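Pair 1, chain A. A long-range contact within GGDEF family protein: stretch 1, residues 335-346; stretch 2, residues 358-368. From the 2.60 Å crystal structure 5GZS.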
# COMPACT_ATOMS: atom_id res chain seq x y z
N GLU A 335 0.59 29.03 1.29
CA GLU A 335 2.04 28.98 1.17
C GLU A 335 2.47 29.13 -0.29
O GLU A 335 1.73 28.77 -1.22
CB GLU A 335 2.60 27.67 1.74
CG GLU A 335 2.36 27.47 3.23
CD GLU A 335 3.28 28.31 4.11
OE1 GLU A 335 3.02 28.39 5.33
OE2 GLU A 335 4.26 28.88 3.60
N ARG A 336 3.67 29.66 -0.50
CA ARG A 336 4.19 29.84 -1.84
C ARG A 336 4.81 28.55 -2.34
O ARG A 336 5.82 28.09 -1.79
CB ARG A 336 5.22 30.97 -1.87
CG ARG A 336 4.67 32.34 -1.51
CD ARG A 336 5.67 33.43 -1.87
NE ARG A 336 6.03 34.25 -0.71
CZ ARG A 336 7.15 34.11 -0.00
NH1 ARG A 336 8.05 33.19 -0.32
NH2 ARG A 336 7.36 34.92 1.03
N ILE A 337 4.22 27.94 -3.36
CA ILE A 337 4.76 26.70 -3.87
C ILE A 337 5.40 26.92 -5.22
O ILE A 337 4.79 27.49 -6.13
CB ILE A 337 3.70 25.60 -3.99
CG1 ILE A 337 3.25 25.13 -2.60
CG2 ILE A 337 4.26 24.42 -4.76
CD1 ILE A 337 1.90 24.49 -2.59
N GLY A 338 6.64 26.48 -5.35
CA GLY A 338 7.33 26.64 -6.61
C GLY A 338 7.32 25.38 -7.43
O GLY A 338 7.70 24.31 -6.94
N VAL A 339 6.89 25.51 -8.69
CA VAL A 339 7.02 24.43 -9.67
C VAL A 339 7.73 24.94 -10.91
O VAL A 339 7.93 26.14 -11.07
CB VAL A 339 5.65 23.84 -10.08
CG1 VAL A 339 5.84 22.44 -10.67
CG2 VAL A 339 4.72 23.76 -8.89
N ILE A 340 8.11 24.01 -11.79
CA ILE A 340 8.63 24.31 -13.11
C ILE A 340 7.49 24.38 -14.14
O ILE A 340 6.59 23.53 -14.14
CB ILE A 340 9.64 23.23 -13.55
CG1 ILE A 340 10.64 22.96 -12.43
CG2 ILE A 340 10.33 23.66 -14.82
CD1 ILE A 340 11.56 21.79 -12.72
N LYS A 341 7.52 25.39 -15.01
CA LYS A 341 6.47 25.56 -16.01
C LYS A 341 6.36 24.35 -16.96
O LYS A 341 7.37 23.80 -17.40
CB LYS A 341 6.69 26.85 -16.81
CG LYS A 341 5.47 27.31 -17.60
CD LYS A 341 5.82 28.27 -18.73
CE LYS A 341 6.34 27.50 -19.93
NZ LYS A 341 5.81 27.98 -21.25
N ASP A 342 5.13 23.93 -17.23
CA ASP A 342 4.82 22.74 -18.04
C ASP A 342 5.30 21.42 -17.43
O ASP A 342 5.11 20.36 -18.03
CB ASP A 342 5.38 22.86 -19.46
CG ASP A 342 4.96 24.16 -20.15
OD1 ASP A 342 3.78 24.53 -20.07
OD2 ASP A 342 5.80 24.77 -20.84
N ASP A 343 5.91 21.48 -16.25
CA ASP A 343 6.38 20.25 -15.61
C ASP A 343 5.16 19.46 -15.13
O ASP A 343 4.09 20.02 -14.91
CB ASP A 343 7.33 20.56 -14.44
CG ASP A 343 7.67 19.33 -13.60
OD1 ASP A 343 7.99 18.28 -14.20
OD2 ASP A 343 7.60 19.41 -12.35
N PHE A 344 5.32 18.15 -14.98
CA PHE A 344 4.29 17.31 -14.42
C PHE A 344 3.80 17.77 -13.03
O PHE A 344 2.61 17.63 -12.73
CB PHE A 344 4.78 15.88 -14.31
CG PHE A 344 4.00 15.06 -13.31
CD1 PHE A 344 2.67 14.72 -13.56
CD2 PHE A 344 4.59 14.63 -12.13
CE1 PHE A 344 1.94 13.96 -12.64
CE2 PHE A 344 3.88 13.87 -11.21
CZ PHE A 344 2.54 13.54 -11.46
N PHE A 345 4.67 18.31 -12.18
CA PHE A 345 4.23 18.67 -10.83
C PHE A 345 3.30 19.87 -10.92
O PHE A 345 2.41 20.03 -10.09
CB PHE A 345 5.41 18.94 -9.87
CG PHE A 345 6.20 17.70 -9.52
CD1 PHE A 345 5.57 16.47 -9.36
CD2 PHE A 345 7.58 17.76 -9.36
CE1 PHE A 345 6.31 15.33 -9.05
CE2 PHE A 345 8.32 16.61 -9.05
CZ PHE A 345 7.68 15.41 -8.89
N GLU A 346 3.47 20.70 -11.94
CA GLU A 346 2.60 21.87 -12.06
C GLU A 346 1.19 21.39 -12.33
O GLU A 346 0.22 21.86 -11.73
CB GLU A 346 3.08 22.81 -13.14
CG GLU A 346 2.23 24.07 -13.32
CD GLU A 346 2.75 24.95 -14.45
OE1 GLU A 346 3.38 24.39 -15.39
OE2 GLU A 346 2.57 26.18 -14.39
N LEU A 358 0.37 28.95 -8.33
CA LEU A 358 1.66 28.31 -8.24
C LEU A 358 2.66 29.29 -8.85
O LEU A 358 2.28 30.10 -9.70
CB LEU A 358 1.67 26.97 -8.98
CG LEU A 358 0.46 26.04 -8.76
CD1 LEU A 358 0.48 24.85 -9.73
CD2 LEU A 358 0.47 25.56 -7.34
N PHE A 359 3.91 29.25 -8.39
CA PHE A 359 4.97 30.05 -9.01
C PHE A 359 5.72 29.14 -9.96
O PHE A 359 6.14 28.05 -9.57
CB PHE A 359 5.91 30.63 -7.95
CG PHE A 359 5.25 31.65 -7.06
CD1 PHE A 359 4.60 31.26 -5.89
CD2 PHE A 359 5.29 32.99 -7.38
CE1 PHE A 359 3.99 32.20 -5.07
CE2 PHE A 359 4.70 33.93 -6.58
CZ PHE A 359 4.05 33.54 -5.42
N SER A 360 5.88 29.57 -11.21
CA SER A 360 6.49 28.70 -12.21
C SER A 360 7.91 29.11 -12.53
O SER A 360 8.27 30.29 -12.47
CB SER A 360 5.65 28.66 -13.50
OG SER A 360 4.27 28.72 -13.21
N TYR A 361 8.73 28.12 -12.86
CA TYR A 361 10.11 28.36 -13.19
C TYR A 361 10.48 27.56 -14.41
O TYR A 361 9.74 26.67 -14.85
CB TYR A 361 11.03 28.00 -12.03
CG TYR A 361 10.88 28.92 -10.86
CD1 TYR A 361 9.90 28.69 -9.90
CD2 TYR A 361 11.70 30.02 -10.72
CE1 TYR A 361 9.75 29.55 -8.82
CE2 TYR A 361 11.57 30.89 -9.64
CZ TYR A 361 10.59 30.64 -8.69
OH TYR A 361 10.45 31.48 -7.62
N ALA A 362 11.65 27.88 -14.93
CA ALA A 362 12.14 27.31 -16.17
C ALA A 362 12.88 26.01 -15.90
O ALA A 362 12.97 25.15 -16.77
CB ALA A 362 13.05 28.31 -16.88
N SER A 363 13.39 25.88 -14.69
CA SER A 363 14.24 24.74 -14.36
C SER A 363 14.23 24.39 -12.88
O SER A 363 13.77 25.17 -12.04
CB SER A 363 15.68 25.03 -14.79
OG SER A 363 16.17 26.19 -14.13
N GLN A 364 14.75 23.20 -12.59
CA GLN A 364 14.93 22.72 -11.24
C GLN A 364 15.89 23.64 -10.51
O GLN A 364 15.57 24.15 -9.41
CB GLN A 364 15.45 21.28 -11.27
CG GLN A 364 15.03 20.45 -10.06
CD GLN A 364 16.07 19.42 -9.67
OE1 GLN A 364 17.28 19.70 -9.66
NE2 GLN A 364 15.62 18.21 -9.37
N GLU A 365 17.05 23.85 -11.12
CA GLU A 365 18.06 24.81 -10.66
C GLU A 365 17.51 26.14 -10.16
O GLU A 365 17.84 26.63 -9.06
CB GLU A 365 19.03 25.10 -11.81
CG GLU A 365 20.40 24.43 -11.68
CD GLU A 365 21.34 25.24 -10.79
OE1 GLU A 365 21.46 26.46 -10.99
OE2 GLU A 365 21.96 24.65 -9.87
N GLU A 366 16.67 26.74 -11.00
CA GLU A 366 16.03 28.02 -10.70
C GLU A 366 14.96 27.84 -9.62
O GLU A 366 14.81 28.70 -8.74
CB GLU A 366 15.43 28.58 -11.99
CG GLU A 366 14.96 30.01 -11.98
CD GLU A 366 14.21 30.32 -13.25
OE1 GLU A 366 14.13 29.41 -14.11
OE2 GLU A 366 13.70 31.44 -13.40
N LYS A 367 14.25 26.71 -9.69
CA LYS A 367 13.24 26.34 -8.70
C LYS A 367 13.89 26.26 -7.33
O LYS A 367 13.48 26.94 -6.39
CB LYS A 367 12.57 25.00 -9.07
CG LYS A 367 11.55 24.48 -8.05
CD LYS A 367 10.57 23.44 -8.64
CE LYS A 367 11.27 22.16 -9.05
NZ LYS A 367 10.35 21.18 -9.73
N VAL A 368 14.94 25.45 -7.22
CA VAL A 368 15.69 25.37 -5.98
C VAL A 368 16.19 26.73 -5.49
O VAL A 368 15.94 27.11 -4.33
CB VAL A 368 16.90 24.45 -6.13
CG1 VAL A 368 17.74 24.51 -4.86
CG2 VAL A 368 16.46 23.01 -6.47

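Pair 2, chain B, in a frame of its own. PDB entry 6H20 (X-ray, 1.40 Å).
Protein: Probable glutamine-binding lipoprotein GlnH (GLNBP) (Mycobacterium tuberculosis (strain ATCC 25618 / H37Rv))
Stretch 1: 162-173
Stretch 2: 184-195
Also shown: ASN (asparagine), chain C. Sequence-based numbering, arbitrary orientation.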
# COMPACT_ATOMS: atom_id res chain seq x y z
N LYS B 162 -20.32 -13.26 8.05
CA LYS B 162 -19.59 -13.99 7.03
C LYS B 162 -18.09 -13.93 7.30
O LYS B 162 -17.61 -13.07 8.05
CB LYS B 162 -19.90 -13.43 5.63
CG LYS B 162 -21.40 -13.44 5.29
CD LYS B 162 -21.84 -14.77 4.71
CE LYS B 162 -23.25 -14.67 4.13
NZ LYS B 162 -23.52 -13.33 3.51
N ARG B 163 -17.35 -14.85 6.69
CA ARG B 163 -15.91 -14.96 6.91
C ARG B 163 -15.19 -13.99 5.97
O ARG B 163 -15.20 -14.17 4.76
CB ARG B 163 -15.44 -16.39 6.69
CG ARG B 163 -16.00 -17.39 7.70
CD ARG B 163 -15.82 -18.82 7.20
NE ARG B 163 -16.42 -19.00 5.88
CZ ARG B 163 -16.21 -20.05 5.10
NH1 ARG B 163 -15.39 -21.02 5.50
NH2 ARG B 163 -16.80 -20.13 3.91
N VAL B 164 -14.57 -12.96 6.54
CA VAL B 164 -13.91 -11.91 5.77
C VAL B 164 -12.43 -11.92 6.11
O VAL B 164 -12.06 -11.85 7.29
CB VAL B 164 -14.52 -10.54 6.09
CG1 VAL B 164 -13.81 -9.44 5.33
CG2 VAL B 164 -16.01 -10.54 5.77
N CYS B 165 -11.59 -11.99 5.08
CA CYS B 165 -10.14 -12.06 5.24
C CYS B 165 -9.50 -10.68 5.14
O CYS B 165 -9.83 -9.89 4.24
CB CYS B 165 -9.55 -12.96 4.16
SG CYS B 165 -7.78 -13.34 4.37
N VAL B 166 -8.55 -10.41 6.05
CA VAL B 166 -7.74 -9.20 6.04
C VAL B 166 -6.32 -9.57 6.45
O VAL B 166 -6.10 -10.49 7.24
CB VAL B 166 -8.26 -8.09 6.98
CG1 VAL B 166 -9.55 -7.49 6.42
CG2 VAL B 166 -8.44 -8.64 8.38
N ALA B 167 -5.35 -8.83 5.93
CA ALA B 167 -3.98 -9.02 6.39
C ALA B 167 -3.77 -8.28 7.71
O ALA B 167 -4.31 -7.19 7.92
CB ALA B 167 -2.98 -8.51 5.35
N ARG B 168 -2.98 -8.88 8.59
CA ARG B 168 -2.69 -8.24 9.86
C ARG B 168 -1.87 -6.97 9.62
O ARG B 168 -1.10 -6.88 8.66
CB ARG B 168 -1.96 -9.22 10.79
CG ARG B 168 -2.91 -10.27 11.37
CD ARG B 168 -2.25 -11.16 12.42
NE ARG B 168 -1.26 -12.07 11.85
CZ ARG B 168 -1.54 -13.20 11.22
NH1 ARG B 168 -2.80 -13.58 11.04
NH2 ARG B 168 -0.55 -13.97 10.76
N GLY B 169 -2.09 -5.97 10.47
CA GLY B 169 -1.28 -4.76 10.38
C GLY B 169 -1.78 -3.76 9.36
O GLY B 169 -1.02 -2.87 8.97
N THR B 170 -3.03 -3.87 8.93
CA THR B 170 -3.51 -3.02 7.85
C THR B 170 -4.65 -2.13 8.33
O THR B 170 -5.36 -2.43 9.30
CB THR B 170 -4.02 -3.86 6.67
OG1 THR B 170 -5.12 -4.69 7.08
CG2 THR B 170 -2.89 -4.72 6.09
N THR B 171 -4.84 -1.03 7.60
CA THR B 171 -6.01 -0.20 7.83
C THR B 171 -7.28 -0.96 7.49
O THR B 171 -8.34 -0.66 8.05
CB THR B 171 -5.96 1.04 6.93
OG1 THR B 171 -5.86 0.61 5.56
CG2 THR B 171 -4.77 1.98 7.29
N SER B 172 -7.16 -1.96 6.62
CA SER B 172 -8.32 -2.73 6.18
C SER B 172 -8.95 -3.46 7.35
O SER B 172 -10.18 -3.50 7.48
CB SER B 172 -7.87 -3.75 5.13
OG SER B 172 -7.03 -3.14 4.17
N LEU B 173 -8.12 -4.04 8.22
CA LEU B 173 -8.61 -4.71 9.41
C LEU B 173 -9.37 -3.74 10.29
O LEU B 173 -10.46 -4.04 10.78
CB LEU B 173 -7.42 -5.31 10.17
CG LEU B 173 -7.63 -5.90 11.56
CD1 LEU B 173 -8.78 -6.90 11.58
CD2 LEU B 173 -6.34 -6.55 12.05
N VAL B 184 -17.13 -12.66 10.77
CA VAL B 184 -16.08 -13.52 11.30
C VAL B 184 -14.78 -13.07 10.63
O VAL B 184 -14.65 -13.15 9.41
CB VAL B 184 -16.37 -15.00 10.98
CG1 VAL B 184 -15.17 -15.86 11.34
CG2 VAL B 184 -17.63 -15.45 11.70
N ILE B 185 -13.84 -12.57 11.41
CA ILE B 185 -12.64 -11.96 10.84
C ILE B 185 -11.52 -12.98 10.83
O ILE B 185 -11.13 -13.51 11.88
CB ILE B 185 -12.24 -10.68 11.59
CG1 ILE B 185 -13.41 -9.68 11.60
CG2 ILE B 185 -11.00 -10.07 10.92
CD1 ILE B 185 -13.12 -8.39 12.39
N VAL B 186 -11.01 -13.27 9.63
CA VAL B 186 -9.91 -14.19 9.42
C VAL B 186 -8.71 -13.36 8.98
O VAL B 186 -8.79 -12.64 7.98
CB VAL B 186 -10.27 -15.24 8.35
CG1 VAL B 186 -9.09 -16.18 8.10
CG2 VAL B 186 -11.52 -16.01 8.75
N SER B 187 -7.62 -13.41 9.74
CA SER B 187 -6.46 -12.60 9.41
C SER B 187 -5.31 -13.47 8.92
O SER B 187 -5.20 -14.65 9.29
CB SER B 187 -6.04 -11.69 10.57
OG SER B 187 -5.41 -12.40 11.63
N VAL B 188 -4.48 -12.89 8.05
CA VAL B 188 -3.37 -13.58 7.40
C VAL B 188 -2.16 -12.65 7.36
O VAL B 188 -2.24 -11.48 7.71
CB VAL B 188 -3.73 -14.05 5.98
CG1 VAL B 188 -4.85 -15.10 6.02
CG2 VAL B 188 -4.11 -12.85 5.12
N VAL B 189 -1.03 -13.18 6.88
CA VAL B 189 0.18 -12.37 6.76
C VAL B 189 0.07 -11.39 5.59
O VAL B 189 0.40 -10.21 5.73
CB VAL B 189 1.42 -13.26 6.62
CG1 VAL B 189 2.66 -12.39 6.38
CG2 VAL B 189 1.60 -14.10 7.86
N ASN B 190 -0.35 -11.87 4.42
CA ASN B 190 -0.37 -11.00 3.25
C ASN B 190 -1.60 -11.28 2.40
O ASN B 190 -2.31 -12.28 2.58
CB ASN B 190 0.95 -11.05 2.46
CG ASN B 190 1.22 -12.41 1.87
OD1 ASN B 190 0.40 -12.95 1.13
ND2 ASN B 190 2.38 -12.97 2.19
N TRP B 191 -1.86 -10.37 1.46
CA TRP B 191 -3.10 -10.43 0.69
C TRP B 191 -3.16 -11.64 -0.23
O TRP B 191 -4.26 -12.14 -0.50
CB TRP B 191 -3.32 -9.12 -0.07
CG TRP B 191 -3.57 -8.02 0.89
CD1 TRP B 191 -2.73 -6.98 1.18
CD2 TRP B 191 -4.72 -7.86 1.73
NE1 TRP B 191 -3.30 -6.18 2.14
CE2 TRP B 191 -4.52 -6.69 2.49
CE3 TRP B 191 -5.91 -8.57 1.90
CZ2 TRP B 191 -5.44 -6.24 3.42
CZ3 TRP B 191 -6.84 -8.13 2.83
CH2 TRP B 191 -6.60 -6.96 3.58
N ALA B 192 -2.01 -12.13 -0.69
CA ALA B 192 -2.03 -13.35 -1.50
C ALA B 192 -2.60 -14.51 -0.71
O ALA B 192 -3.23 -15.41 -1.30
CB ALA B 192 -0.62 -13.66 -2.00
N ASP B 193 -2.40 -14.51 0.61
CA ASP B 193 -2.94 -15.58 1.46
C ASP B 193 -4.46 -15.53 1.49
O ASP B 193 -5.12 -16.58 1.57
CB ASP B 193 -2.37 -15.46 2.87
CG ASP B 193 -0.86 -15.56 2.90
OD1 ASP B 193 -0.29 -16.25 2.03
OD2 ASP B 193 -0.24 -14.95 3.79
N CYS B 194 -5.04 -14.32 1.45
CA CYS B 194 -6.50 -14.21 1.39
C CYS B 194 -7.03 -14.80 0.10
O CYS B 194 -8.09 -15.44 0.09
CB CYS B 194 -6.94 -12.74 1.48
SG CYS B 194 -6.83 -12.00 3.10
N LEU B 195 -6.29 -14.61 -1.00
CA LEU B 195 -6.74 -15.18 -2.26
C LEU B 195 -6.74 -16.70 -2.20
O LEU B 195 -7.71 -17.34 -2.61
CB LEU B 195 -5.86 -14.68 -3.41
CG LEU B 195 -6.19 -15.34 -4.74
CD1 LEU B 195 -7.64 -15.05 -5.14
CD2 LEU B 195 -5.23 -14.89 -5.83
N ASN C . -3.22 0.27 2.23
CA ASN C . -3.63 -0.54 3.39
C ASN C . -2.72 -0.23 4.56
O ASN C . -2.73 -0.96 5.57
CB ASN C . -3.60 -2.03 3.05
CG ASN C . -2.21 -2.55 2.82
OD1 ASN C . -1.26 -1.81 2.60
ND2 ASN C . -2.07 -3.86 2.91
OXT ASN C . -1.96 0.75 4.49
O HOH W 1 0.86 -8.55 7.91

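What backbone arrangement do the two pairs share? In each, a strand runs parallel to a second strand, their directions 34° apart in pair 1 and 32° in pair 2, and the second stretch then turns into a helix that runs back nearly antiparallel to the first strand. Fourteen central residues superpose with an RMSD of 0.5 Å. The strand ladder is matched: Val A339 N donates to Phe A359 O (2.8 Å) as Val B166 N does to Val B186 O (3.0 Å), and Lys A341 N donates to Tyr A361 O (2.6 Å) as Arg B168 N does to Val B188 O (2.8 Å). The rung between them is weak in pair 1, from Tyr A361 N to Val A339 O (2.8 Å, bent to 121°); its counterpart, Val B188 N to Val B166 O (3.0 Å), is straighter at 144°.

How do the chains leave the strands in the same way? Each first stretch makes a type II turn, from Ile A340 to Asp A343 and from Ala B167 to Thr B170. The last residue of each turn caps the next helix: Asp A343 OD2 accepts from Phe A345 N (3.1 Å), and Thr B170 OG1 from Leu B173 N (3.3 Å). Ser A363 and Asn B190 coincide as caps of the second helix, accepting through OG from Glu A366 N (3.2 Å) and through OD1 from Asp B193 N (3.2 Å).

What fills the space between first strand and returning helix? In pair 1 it is Lys A367, whose CD lies 3.4 Å from Gly A338 O and whose NZ reaches 3.2 Å from Ile A340 CG1. At the matching positions pair 2 has Cys B194 and Cys B165, joined by a disulfide (SG to SG, 2.1 Å) that covalently ties helix to strand. Ile A340 extends CD1 to 3.5 Å from Gln A364 N, whereas smaller Ala B167 is covered by Trp B191: Ala B167 CB lies 4.0 Å from the centroid of the six-membered ring of Trp B191, over the face.

How is the matching serine used at the other side of the sheet? Ser A360 OG donates to Glu A346 OE2 (3.3 Å), linking the second strand to the first helix. Ser B187 OG instead accepts from Arg B168 NH1 (2.9 Å), while Leu B173, at the position of Glu A346, packs its CD1 against Ile B185 CG2 (3.9 Å). In both pairs the residue at this helix position packs against the second strand or the residue just before it, Glu A346 CG lying 4.1 Å from Leu A358 CD1; the difference is that Glu A346 also takes the serine's hydrogen bond, whereas in pair 2 the serine is bonded by Arg B168.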